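Local coordinates for protein SrtE1 (Streptomyces coelicolor, PDB 5CUW) that anchors surface proteins to the cell wall as a class E sortase, a transpeptidase that recognises Leu-Ala-x-Thr-Gly and Leu-Pro-x-Thr-Gly sorting signals, at residues Ile105-Glu117 and Lys121-Val133. Numbering follows the deposited sequence.
Sequences INKLEPGDPIVVE and KYFVYKMASILPV
M127 of strand 121-133 packs against the turn that leads into strand 113-117; residues 122-126, just before it, pair antiparallel with that strand. Four backbone hydrogen bonds join I114 to Y125 and V116 to F123, both ways in each pair. The ladder is prolonged into the type II turn E109-D112, where G111 N reaches M127 O at 3.0 Å and M127 N returns a bond to D112 O. Glycine suits the third turn position, because at its positive phi a CB would jam against the preceding carbonyl oxygen. D112 OD2 ties the turn internally by accepting E109 N, met from above the carboxylate plane, and also pairs with K47.

The two strands form a hairpin of the sortase beta barrel, placed between strands 39-45 and 171-184. Beta-branched I114 and V116 suit the extended backbone and pack towards L43; on their face V116 CG2 lies 4.0 Å from Y125 CE1, while I114 O sits in the plane of the Y125 ring at its edge. V115 and V124 meet through their CG2 methyls on the other face, 4.1 Å apart.

In M127, CG stands anti to the backbone N (chi1 -176°) and the chain bends at chi2 (-90°), which lays CG against L108 CB (3.8 Å) and SD alongside the P110 ring, 3.8 Å from CD. An unbranched, flexible thioether fits this curved path.

E117 and Y122 point the same way side by side, carboxylate and ring planes 33° apart, with E117 CG 3.7 Å from Y122 CE1. Glutamate suits the place because OE2 forms a salt bridge with R185 and OE1 a hydrogen bond with H44. An alanine here would probably strip the Y122 ring of most of this flank and leave R185 without its salt-bridge mate and H44 without its acceptor.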
ATOM      1  N   ILE A 105      -1.388  -7.075  -8.013  1.00 24.80           N
ATOM      2  CA  ILE A 105      -1.089  -5.645  -8.089  1.00 27.06           C
ATOM      3  C   ILE A 105      -0.213  -5.336  -9.306  1.00 27.26           C
ATOM      4  O   ILE A 105      -0.106  -4.187  -9.707  1.00 26.08           O
ATOM      5  CB  ILE A 105      -0.414  -5.086  -6.793  1.00 24.49           C
ATOM      6  CG1 ILE A 105       0.968  -5.699  -6.539  1.00 24.76           C
ATOM      7  CG2 ILE A 105      -1.346  -5.270  -5.585  1.00 30.58           C
ATOM      8  CD1 ILE A 105       1.759  -4.985  -5.379  1.00 20.60           C
ATOM      9  N   ASN A 106       0.367  -6.361  -9.934  1.00 26.47           N
ATOM     10  CA  ASN A 106       1.116  -6.128 -11.161  1.00 30.76           C
ATOM     11  C   ASN A 106       0.196  -5.940 -12.361  1.00 37.83           C
ATOM     12  O   ASN A 106       0.672  -5.731 -13.468  1.00 30.94           O
ATOM     13  CB  ASN A 106       2.099  -7.269 -11.436  1.00 29.49           C
ATOM     14  CG  ASN A 106       1.418  -8.613 -11.586  1.00 35.50           C
ATOM     15  OD1 ASN A 106       0.327  -8.841 -11.060  1.00 37.40           O
ATOM     16  ND2 ASN A 106       2.069  -9.521 -12.297  1.00 39.42           N
ATOM     17  N   LYS A 107      -1.117  -5.999 -12.140  1.00 25.38           N
ATOM     18  CA  LYS A 107      -2.064  -5.753 -13.229  1.00 32.44           C
ATOM     19  C   LYS A 107      -2.578  -4.313 -13.197  1.00 33.50           C
ATOM     20  O   LYS A 107      -3.341  -3.884 -14.065  1.00 32.93           O
ATOM     21  CB  LYS A 107      -3.224  -6.738 -13.168  1.00 31.49           C
ATOM     22  CG  LYS A 107      -2.815  -8.173 -13.454  1.00 43.48           C
ATOM     23  CD  LYS A 107      -2.070  -8.273 -14.780  1.00 58.21           C
ATOM     24  CE  LYS A 107      -1.685  -9.713 -15.112  1.00 65.84           C
ATOM     25  NZ  LYS A 107      -0.705  -9.790 -16.242  1.00 63.91           N
ATOM     26  N   LEU A 108      -2.145  -3.562 -12.196  1.00 25.26           N
ATOM     27  CA  LEU A 108      -2.452  -2.139 -12.133  1.00 22.67           C
ATOM     28  C   LEU A 108      -1.731  -1.364 -13.237  1.00 27.75           C
ATOM     29  O   LEU A 108      -0.572  -1.632 -13.532  1.00 39.32           O
ATOM     30  CB  LEU A 108      -2.068  -1.584 -10.771  1.00 25.20           C
ATOM     31  CG  LEU A 108      -2.960  -2.137  -9.662  1.00 28.80           C
ATOM     32  CD1 LEU A 108      -2.571  -1.580  -8.304  1.00 28.11           C
ATOM     33  CD2 LEU A 108      -4.414  -1.833  -9.993  1.00 23.60           C
ATOM     34  N   GLU A 109      -2.434  -0.399 -13.821  1.00 31.31           N
ATOM     35  CA  GLU A 109      -1.900   0.462 -14.866  1.00 33.76           C
ATOM     36  C   GLU A 109      -1.988   1.908 -14.405  1.00 32.46           C
ATOM     37  O   GLU A 109      -2.817   2.226 -13.559  1.00 30.26           O
ATOM     38  CB  GLU A 109      -2.681   0.266 -16.163  1.00 35.25           C
ATOM     39  CG  GLU A 109      -2.516  -1.117 -16.754  1.00 46.68           C
ATOM     40  CD  GLU A 109      -3.374  -1.330 -17.982  1.00 60.90           C
ATOM     41  OE1 GLU A 109      -4.403  -0.633 -18.123  1.00 60.66           O
ATOM     42  OE2 GLU A 109      -3.017  -2.199 -18.803  1.00 72.16           O
ATOM     43  N   PRO A 110      -1.139   2.789 -14.961  1.00 32.00           N
ATOM     44  CA  PRO A 110      -1.142   4.194 -14.541  1.00 34.77           C
ATOM     45  C   PRO A 110      -2.533   4.815 -14.562  1.00 32.86           C
ATOM     46  O   PRO A 110      -3.214   4.763 -15.574  1.00 31.39           O
ATOM     47  CB  PRO A 110      -0.227   4.857 -15.573  1.00 36.96           C
ATOM     48  CG  PRO A 110       0.756   3.793 -15.900  1.00 34.48           C
ATOM     49  CD  PRO A 110      -0.072   2.520 -15.940  1.00 34.75           C
ATOM     50  N   GLY A 111      -2.952   5.389 -13.442  1.00 28.81           N
ATOM     51  CA  GLY A 111      -4.272   5.977 -13.362  1.00 28.85           C
ATOM     52  C   GLY A 111      -5.283   5.143 -12.593  1.00 25.08           C
ATOM     53  O   GLY A 111      -6.318   5.667 -12.171  1.00 32.33           O
ATOM     54  N   ASP A 112      -4.997   3.855 -12.401  1.00 27.00           N
ATOM     55  CA  ASP A 112      -5.914   2.983 -11.653  1.00 31.79           C
ATOM     56  C   ASP A 112      -5.972   3.391 -10.185  1.00 30.02           C
ATOM     57  O   ASP A 112      -4.947   3.497  -9.512  1.00 29.35           O
ATOM     58  CB  ASP A 112      -5.510   1.511 -11.764  1.00 31.39           C
ATOM     59  CG  ASP A 112      -5.730   0.945 -13.157  1.00 33.53           C
ATOM     60  OD1 ASP A 112      -6.503   1.538 -13.938  1.00 33.17           O
ATOM     61  OD2 ASP A 112      -5.132  -0.104 -13.471  1.00 35.52           O
ATOM     62  N   PRO A 113      -7.182   3.629  -9.680  1.00 33.59           N
ATOM     63  CA  PRO A 113      -7.338   4.116  -8.300  1.00 25.53           C
ATOM     64  C   PRO A 113      -7.066   3.086  -7.209  1.00 27.95           C
ATOM     65  O   PRO A 113      -7.373   1.895  -7.343  1.00 28.10           O
ATOM     66  CB  PRO A 113      -8.801   4.554  -8.254  1.00 27.51           C
ATOM     67  CG  PRO A 113      -9.471   3.743  -9.322  1.00 32.20           C
ATOM     68  CD  PRO A 113      -8.454   3.607 -10.417  1.00 33.86           C
ATOM     69  N   ILE A 114      -6.489   3.584  -6.119  1.00 23.78           N
ATOM     70  CA  ILE A 114      -6.235   2.832  -4.902  1.00 25.40           C
ATOM     71  C   ILE A 114      -6.759   3.694  -3.772  1.00 30.52           C
ATOM     72  O   ILE A 114      -6.291   4.815  -3.586  1.00 26.99           O
ATOM     73  CB  ILE A 114      -4.731   2.545  -4.706  1.00 22.92           C
ATOM     74  CG1 ILE A 114      -4.200   1.683  -5.853  1.00 26.63           C
ATOM     75  CG2 ILE A 114      -4.466   1.895  -3.363  1.00 28.82           C
ATOM     76  CD1 ILE A 114      -2.783   2.055  -6.279  1.00 26.57           C
ATOM     77  N   VAL A 115      -7.745   3.203  -3.029  1.00 25.64           N
ATOM     78  CA  VAL A 115      -8.405   4.061  -2.055  1.00 19.85           C
ATOM     79  C   VAL A 115      -8.196   3.603  -0.612  1.00 26.05           C
ATOM     80  O   VAL A 115      -8.487   2.457  -0.253  1.00 26.37           O
ATOM     81  CB  VAL A 115      -9.921   4.144  -2.334  1.00 28.68           C
ATOM     82  CG1 VAL A 115     -10.612   5.041  -1.302  1.00 29.78           C
ATOM     83  CG2 VAL A 115     -10.178   4.645  -3.765  1.00 26.05           C
ATOM     84  N   VAL A 116      -7.729   4.524   0.224  1.00 24.02           N
ATOM     85  CA  VAL A 116      -7.631   4.269   1.657  1.00 25.76           C
ATOM     86  C   VAL A 116      -8.783   4.948   2.374  1.00 23.97           C
ATOM     87  O   VAL A 116      -8.889   6.173   2.361  1.00 27.56           O
ATOM     88  CB  VAL A 116      -6.306   4.785   2.257  1.00 21.05           C
ATOM     89  CG1 VAL A 116      -6.301   4.562   3.757  1.00 22.17           C
ATOM     90  CG2 VAL A 116      -5.098   4.096   1.603  1.00 25.52           C
ATOM     91  N   GLU A 117      -9.640   4.148   3.003  1.00 23.89           N
ATOM     92  CA  GLU A 117     -10.773   4.665   3.760  1.00 25.69           C
ATOM     93  C   GLU A 117     -10.495   4.652   5.262  1.00 27.89           C
ATOM     94  O   GLU A 117     -10.239   3.597   5.849  1.00 31.10           O
ATOM     95  CB  GLU A 117     -12.028   3.841   3.467  1.00 24.22           C
ATOM     96  CG  GLU A 117     -13.201   4.160   4.385  1.00 24.36           C
ATOM     97  CD  GLU A 117     -14.438   3.317   4.098  1.00 38.01           C
ATOM     98  OE1 GLU A 117     -14.330   2.292   3.387  1.00 37.89           O
ATOM     99  OE2 GLU A 117     -15.526   3.689   4.586  1.00 40.87           O
ATOM    100  N   LYS A 121     -11.924  10.145   6.555  1.00 31.65           N
ATOM    101  CA  LYS A 121     -11.649  10.549   5.174  1.00 27.80           C
ATOM    102  C   LYS A 121     -11.507   9.390   4.206  1.00 28.66           C
ATOM    103  O   LYS A 121     -11.234   8.260   4.606  1.00 33.16           O
ATOM    104  CB  LYS A 121     -10.362  11.381   5.102  1.00 27.17           C
ATOM    105  CG  LYS A 121     -10.423  12.697   5.859  1.00 34.58           C
ATOM    106  CD  LYS A 121      -9.066  13.349   5.943  1.00 44.18           C
ATOM    107  CE  LYS A 121      -9.164  14.701   6.625  1.00 50.53           C
ATOM    108  NZ  LYS A 121      -9.974  15.630   5.798  1.00 57.07           N
ATOM    109  N   TYR A 122     -11.682   9.701   2.923  1.00 29.30           N
ATOM    110  CA  TYR A 122     -11.239   8.842   1.834  1.00 24.16           C
ATOM    111  C   TYR A 122      -9.982   9.449   1.199  1.00 26.43           C
ATOM    112  O   TYR A 122      -9.975  10.618   0.819  1.00 31.97           O
ATOM    113  CB  TYR A 122     -12.319   8.695   0.766  1.00 23.66           C
ATOM    114  CG  TYR A 122     -13.586   8.019   1.221  1.00 25.65           C
ATOM    115  CD1 TYR A 122     -13.690   6.633   1.230  1.00 28.55           C
ATOM    116  CD2 TYR A 122     -14.691   8.767   1.619  1.00 29.00           C
ATOM    117  CE1 TYR A 122     -14.871   6.002   1.638  1.00 28.95           C
ATOM    118  CE2 TYR A 122     -15.867   8.148   2.028  1.00 34.50           C
ATOM    119  CZ  TYR A 122     -15.947   6.767   2.032  1.00 32.06           C
ATOM    120  OH  TYR A 122     -17.103   6.148   2.429  1.00 42.85           O
ATOM    121  N   PHE A 123      -8.929   8.653   1.077  1.00 23.89           N
ATOM    122  CA  PHE A 123      -7.724   9.079   0.382  1.00 19.89           C
ATOM    123  C   PHE A 123      -7.613   8.341  -0.942  1.00 22.42           C
ATOM    124  O   PHE A 123      -7.406   7.127  -0.963  1.00 24.13           O
ATOM    125  CB  PHE A 123      -6.492   8.822   1.247  1.00 20.62           C
ATOM    126  CG  PHE A 123      -6.483   9.615   2.520  1.00 23.93           C
ATOM    127  CD1 PHE A 123      -6.048  10.938   2.529  1.00 22.75           C
ATOM    128  CD2 PHE A 123      -6.905   9.043   3.710  1.00 24.52           C
ATOM    129  CE1 PHE A 123      -6.043  11.670   3.721  1.00 22.35           C
ATOM    130  CE2 PHE A 123      -6.906   9.765   4.881  1.00 29.53           C
ATOM    131  CZ  PHE A 123      -6.478  11.079   4.887  1.00 22.11           C
ATOM    132  N   VAL A 124      -7.770   9.061  -2.045  1.00 25.62           N
ATOM    133  CA  VAL A 124      -7.706   8.426  -3.360  1.00 25.00           C
ATOM    134  C   VAL A 124      -6.333   8.597  -3.989  1.00 25.31           C
ATOM    135  O   VAL A 124      -5.921   9.716  -4.276  1.00 26.01           O
ATOM    136  CB  VAL A 124      -8.767   8.998  -4.323  1.00 25.80           C
ATOM    137  CG1 VAL A 124      -8.634   8.347  -5.709  1.00 28.42           C
ATOM    138  CG2 VAL A 124     -10.166   8.781  -3.754  1.00 28.34           C
ATOM    139  N   TYR A 125      -5.639   7.484  -4.202  1.00 22.28           N
ATOM    140  CA  TYR A 125      -4.394   7.473  -4.940  1.00 20.89           C
ATOM    141  C   TYR A 125      -4.602   6.892  -6.326  1.00 27.63           C
ATOM    142  O   TYR A 125      -5.530   6.108  -6.551  1.00 28.94           O
ATOM    143  CB  TYR A 125      -3.328   6.649  -4.219  1.00 17.37           C
ATOM    144  CG  TYR A 125      -2.987   7.094  -2.813  1.00 20.25           C
ATOM    145  CD1 TYR A 125      -3.753   6.679  -1.736  1.00 26.36           C
ATOM    146  CD2 TYR A 125      -1.864   7.872  -2.555  1.00 19.17           C
ATOM    147  CE1 TYR A 125      -3.437   7.056  -0.428  1.00 24.48           C
ATOM    148  CE2 TYR A 125      -1.536   8.260  -1.231  1.00 16.85           C
ATOM    149  CZ  TYR A 125      -2.324   7.845  -0.183  1.00 23.45           C
ATOM    150  OH  TYR A 125      -1.997   8.225   1.120  1.00 21.24           O
ATOM    151  N   LYS A 126      -3.726   7.258  -7.251  1.00 23.43           N
ATOM    152  CA  LYS A 126      -3.692   6.586  -8.552  1.00 22.83           C
ATOM    153  C   LYS A 126      -2.316   5.975  -8.804  1.00 28.36           C
ATOM    154  O   LYS A 126      -1.284   6.573  -8.477  1.00 21.91           O
ATOM    155  CB  LYS A 126      -4.081   7.562  -9.660  1.00 32.42           C
ATOM    156  CG  LYS A 126      -5.583   7.850  -9.632  1.00 39.56           C
ATOM    157  CD  LYS A 126      -6.071   8.635 -10.834  1.00 49.43           C
ATOM    158  CE  LYS A 126      -7.554   8.955 -10.687  1.00 55.77           C
ATOM    159  NZ  LYS A 126      -7.987  10.022 -11.630  1.00 62.94           N
ATOM    160  N   MET A 127      -2.317   4.765  -9.358  1.00 27.63           N
ATOM    161  CA  MET A 127      -1.092   4.034  -9.652  1.00 24.18           C
ATOM    162  C   MET A 127      -0.210   4.867 -10.561  1.00 21.96           C
ATOM    163  O   MET A 127      -0.695   5.483 -11.511  1.00 28.85           O
ATOM    164  CB  MET A 127      -1.421   2.674 -10.295  1.00 30.15           C
ATOM    165  CG  MET A 127      -0.221   1.764 -10.561  1.00 29.17           C
ATOM    166  SD  MET A 127       0.570   1.972 -12.186  1.00 34.19           S
ATOM    167  CE  MET A 127       1.946   0.838 -12.032  1.00 37.78           C
ATOM    168  N   ALA A 128       1.083   4.920 -10.257  1.00 26.04           N
ATOM    169  CA  ALA A 128       2.001   5.750 -11.033  1.00 27.30           C
ATOM    170  C   ALA A 128       3.191   4.973 -11.570  1.00 31.86           C
ATOM    171  O   ALA A 128       3.648   5.220 -12.679  1.00 32.92           O
ATOM    172  CB  ALA A 128       2.495   6.926 -10.186  1.00 24.31           C
ATOM    173  N   SER A 129       3.705   4.038 -10.781  1.00 29.58           N
ATOM    174  CA  SER A 129       4.993   3.439 -11.110  1.00 32.67           C
ATOM    175  C   SER A 129       5.105   2.020 -10.569  1.00 23.51           C
ATOM    176  O   SER A 129       4.515   1.698  -9.539  1.00 23.58           O
ATOM    177  CB  SER A 129       6.115   4.326 -10.545  1.00 33.71           C
ATOM    178  OG  SER A 129       7.383   3.780 -10.815  1.00 42.38           O
ATOM    179  N   ILE A 130       5.836   1.154 -11.262  1.00 24.80           N
ATOM    180  CA  ILE A 130       5.999  -0.211 -10.780  1.00 19.69           C
ATOM    181  C   ILE A 130       7.444  -0.701 -10.891  1.00 25.68           C
ATOM    182  O   ILE A 130       8.129  -0.444 -11.878  1.00 26.97           O
ATOM    183  CB  ILE A 130       5.078  -1.178 -11.538  1.00 25.52           C
ATOM    184  CG1 ILE A 130       5.258  -2.595 -11.007  1.00 24.27           C
ATOM    185  CG2 ILE A 130       5.374  -1.122 -13.035  1.00 25.71           C
ATOM    186  CD1 ILE A 130       4.227  -3.570 -11.501  1.00 28.96           C
ATOM    187  N   LEU A 131       7.892  -1.396  -9.851  1.00 26.67           N
ATOM    188  CA  LEU A 131       9.181  -2.072  -9.820  1.00 27.33           C
ATOM    189  C   LEU A 131       8.858  -3.552  -9.632  1.00 24.65           C
ATOM    190  O   LEU A 131       8.566  -3.988  -8.520  1.00 25.88           O
ATOM    191  CB  LEU A 131      10.073  -1.518  -8.690  1.00 24.09           C
ATOM    192  CG  LEU A 131      11.435  -2.148  -8.362  1.00 20.95           C
ATOM    193  CD1 LEU A 131      12.362  -2.159  -9.569  1.00 28.25           C
ATOM    194  CD2 LEU A 131      12.120  -1.427  -7.185  1.00 20.00           C
ATOM    195  N   PRO A 132       8.846  -4.322 -10.732  1.00 23.81           N
ATOM    196  CA  PRO A 132       8.335  -5.696 -10.653  1.00 25.63           C
ATOM    197  C   PRO A 132       9.228  -6.660  -9.865  1.00 29.66           C
ATOM    198  O   PRO A 132       8.701  -7.615  -9.305  1.00 25.02           O
ATOM    199  CB  PRO A 132       8.236  -6.128 -12.130  1.00 27.84           C
ATOM    200  CG  PRO A 132       9.203  -5.269 -12.858  1.00 24.57           C
ATOM    201  CD  PRO A 132       9.260  -3.948 -12.102  1.00 23.24           C
ATOM    202  N   VAL A 133      10.540  -6.440  -9.834  1.00 28.47           N
ATOM    203  CA  VAL A 133      11.428  -7.344  -9.095  1.00 25.21           C
ATOM    204  C   VAL A 133      12.543  -6.565  -8.386  1.00 25.43           C
ATOM    205  O   VAL A 133      13.235  -5.765  -9.013  1.00 31.24           O
ATOM    206  CB  VAL A 133      12.071  -8.407 -10.023  1.00 28.91           C
ATOM    207  CG1 VAL A 133      12.847  -9.427  -9.194  1.00 27.20           C
ATOM    208  CG2 VAL A 133      11.004  -9.123 -10.878  1.00 25.15           C
TER